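Local atomic coordinates of hydroxyglutarate synthase (Pseudomonas putida, PDB entry 6W1G), a protein that uses iron(II) and dioxygen to decarboxylate and hydroxylate 2-oxoadipate to D-2-hydroxyglutarate in D-lysine catabolism. Residues G254-R259 against A339-F344. Numbering follows the deposited sequence.
Sequences GPPTRR and ANFAEF
P256 lies over one face of the F341 ring, and the tight half of the contact is here: P256 CD stands 3.5 Å from F341 CG. A CH-pi interaction follows from P256 CD being 4.0 Å from the F341 ring centroid and 29° off its normal. P255 adds a looser apolar touch, CB to F341 CE2 at 4.3 Å, while Y310 of helix 304-321 meets both P255 and the F341 ring. The other half is polar and hydrated. R258, its chain bent at chi3 (52°), directs NH1 to F344 O at 3.0 Å; the acceptor lies 3° from the guanidinium plane, but the donor sits well above the carbonyl plane. R258 NH1 also donates to a water 2.8 Å away, which in turn donates a hydrogen bond to F341 O. NE and NH2 reach H260 O and P345 O, so one guanidinium gathers several backbone carbonyls. Replacing R258 with alanine would probably leave F344 O without this donor and break the water bridge to F341 O. F344 N to F341 O, at 3.0 Å, closes a type I beta turn after helix 330-341, its F344 carbonyl held by R258 from the loop before strand 264-275.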
loop_
_atom_site.group_PDB
_atom_site.type_symbol
_atom_site.label_atom_id
_atom_site.label_comp_id
_atom_site.label_asym_id
_atom_site.label_seq_id
_atom_site.Cartn_x
_atom_site.Cartn_y
_atom_site.Cartn_z
ATOM N N GLY A 254 1.469 10.161 -8.818
ATOM C CA GLY A 254 1.016 10.893 -7.660
ATOM C C GLY A 254 1.161 12.387 -7.847
ATOM O O GLY A 254 1.464 12.885 -8.931
ATOM N N PRO A 255 0.937 13.148 -6.780
ATOM C CA PRO A 255 1.128 14.609 -6.848
ATOM C C PRO A 255 2.585 14.952 -7.084
ATOM O O PRO A 255 3.463 14.110 -6.922
ATOM C CB PRO A 255 0.696 15.081 -5.452
ATOM C CG PRO A 255 1.070 13.901 -4.563
ATOM C CD PRO A 255 0.722 12.672 -5.397
ATOM N N PRO A 256 2.869 16.202 -7.462
ATOM C CA PRO A 256 4.249 16.669 -7.522
ATOM C C PRO A 256 4.855 16.875 -6.142
ATOM O O PRO A 256 4.162 16.714 -5.112
ATOM C CB PRO A 256 4.123 17.994 -8.277
ATOM C CG PRO A 256 2.802 18.518 -7.767
ATOM C CD PRO A 256 1.903 17.303 -7.609
ATOM N N THR A 257 6.132 17.224 -6.123
ATOM C CA THR A 257 6.833 17.553 -4.889
ATOM C C THR A 257 6.084 18.642 -4.139
ATOM O O THR A 257 5.687 19.654 -4.721
ATOM C CB THR A 257 8.241 18.044 -5.236
ATOM O OG1 THR A 257 8.911 17.076 -6.072
ATOM C CG2 THR A 257 9.036 18.316 -3.971
ATOM N N ARG A 258 5.939 18.453 -2.832
ATOM C CA ARG A 258 5.271 19.397 -1.961
ATOM C C ARG A 258 5.999 19.436 -0.628
ATOM O O ARG A 258 6.612 18.466 -0.196
ATOM C CB ARG A 258 3.822 18.930 -1.684
ATOM C CG ARG A 258 2.869 19.101 -2.851
ATOM C CD ARG A 258 1.570 18.344 -2.641
ATOM N NE ARG A 258 0.938 18.662 -1.355
ATOM C CZ ARG A 258 0.108 19.684 -1.122
ATOM N NH1 ARG A 258 -0.221 20.532 -2.099
ATOM N NH2 ARG A 258 -0.377 19.866 0.110
ATOM N N ARG A 259 5.851 20.565 0.067
ATOM C CA ARG A 259 6.302 20.648 1.455
ATOM C C ARG A 259 5.497 19.709 2.351
ATOM O O ARG A 259 6.056 19.120 3.291
ATOM C CB ARG A 259 6.136 22.068 1.973
ATOM C CG ARG A 259 7.060 23.059 1.300
ATOM C CD ARG A 259 6.776 24.513 1.680
ATOM N NE ARG A 259 5.733 25.103 0.841
ATOM C CZ ARG A 259 4.700 25.816 1.281
ATOM N NH1 ARG A 259 4.547 26.065 2.576
ATOM N NH2 ARG A 259 3.819 26.292 0.407
ATOM N N ALA A 339 2.628 22.849 -12.180
ATOM C CA ALA A 339 1.849 24.052 -12.430
ATOM C C ALA A 339 0.401 23.875 -12.000
ATOM O O ALA A 339 -0.165 24.748 -11.340
ATOM C CB ALA A 339 1.966 24.424 -13.904
ATOM N N ASN A 340 -0.213 22.749 -12.353
ATOM C CA ASN A 340 -1.623 22.556 -12.049
ATOM C C ASN A 340 -1.858 22.311 -10.557
ATOM O O ASN A 340 -2.906 22.695 -10.036
ATOM C CB ASN A 340 -2.164 21.396 -12.884
ATOM C CG ASN A 340 -2.506 21.807 -14.312
ATOM O OD1 ASN A 340 -3.604 22.284 -14.574
ATOM N ND2 ASN A 340 -1.572 21.608 -15.239
ATOM N N PHE A 341 -0.901 21.715 -9.853
ATOM C CA PHE A 341 -1.119 21.394 -8.441
ATOM C C PHE A 341 -0.779 22.562 -7.533
ATOM O O PHE A 341 -0.938 22.452 -6.317
ATOM C CB PHE A 341 -0.351 20.134 -8.023
ATOM C CG PHE A 341 -1.191 18.895 -8.080
ATOM C CD1 PHE A 341 -1.340 18.209 -9.267
ATOM C CD2 PHE A 341 -1.844 18.433 -6.964
ATOM C CE1 PHE A 341 -2.128 17.096 -9.339
ATOM C CE2 PHE A 341 -2.627 17.315 -7.016
ATOM C CZ PHE A 341 -2.757 16.618 -8.192
ATOM N N ALA A 342 -0.318 23.686 -8.105
ATOM C CA ALA A 342 -0.192 24.906 -7.307
ATOM C C ALA A 342 -1.492 25.274 -6.597
ATOM O O ALA A 342 -1.445 25.946 -5.560
ATOM C CB ALA A 342 0.260 26.073 -8.198
ATOM N N GLU A 343 -2.641 24.866 -7.131
ATOM C CA GLU A 343 -3.946 25.151 -6.546
ATOM C C GLU A 343 -4.280 24.296 -5.327
ATOM O O GLU A 343 -5.270 24.587 -4.643
ATOM C CB GLU A 343 -4.999 24.898 -7.621
ATOM C CG GLU A 343 -6.438 25.110 -7.210
ATOM C CD GLU A 343 -7.410 25.003 -8.369
ATOM O OE1 GLU A 343 -7.027 25.329 -9.516
ATOM O OE2 GLU A 343 -8.558 24.585 -8.111
ATOM N N PHE A 344 -3.509 23.268 -5.040
ATOM C CA PHE A 344 -3.749 22.461 -3.856
ATOM C C PHE A 344 -2.941 23.067 -2.716
ATOM O O PHE A 344 -1.705 23.047 -2.771
ATOM C CB PHE A 344 -3.337 21.010 -4.093
ATOM C CG PHE A 344 -4.022 20.044 -3.151
ATOM C CD1 PHE A 344 -3.815 20.122 -1.775
ATOM C CD2 PHE A 344 -4.912 19.097 -3.624
ATOM C CE1 PHE A 344 -4.482 19.275 -0.906
ATOM C CE2 PHE A 344 -5.580 18.242 -2.764
ATOM C CZ PHE A 344 -5.356 18.317 -1.398
HETATM O O HOH W 1 0.685 20.812 -4.746
#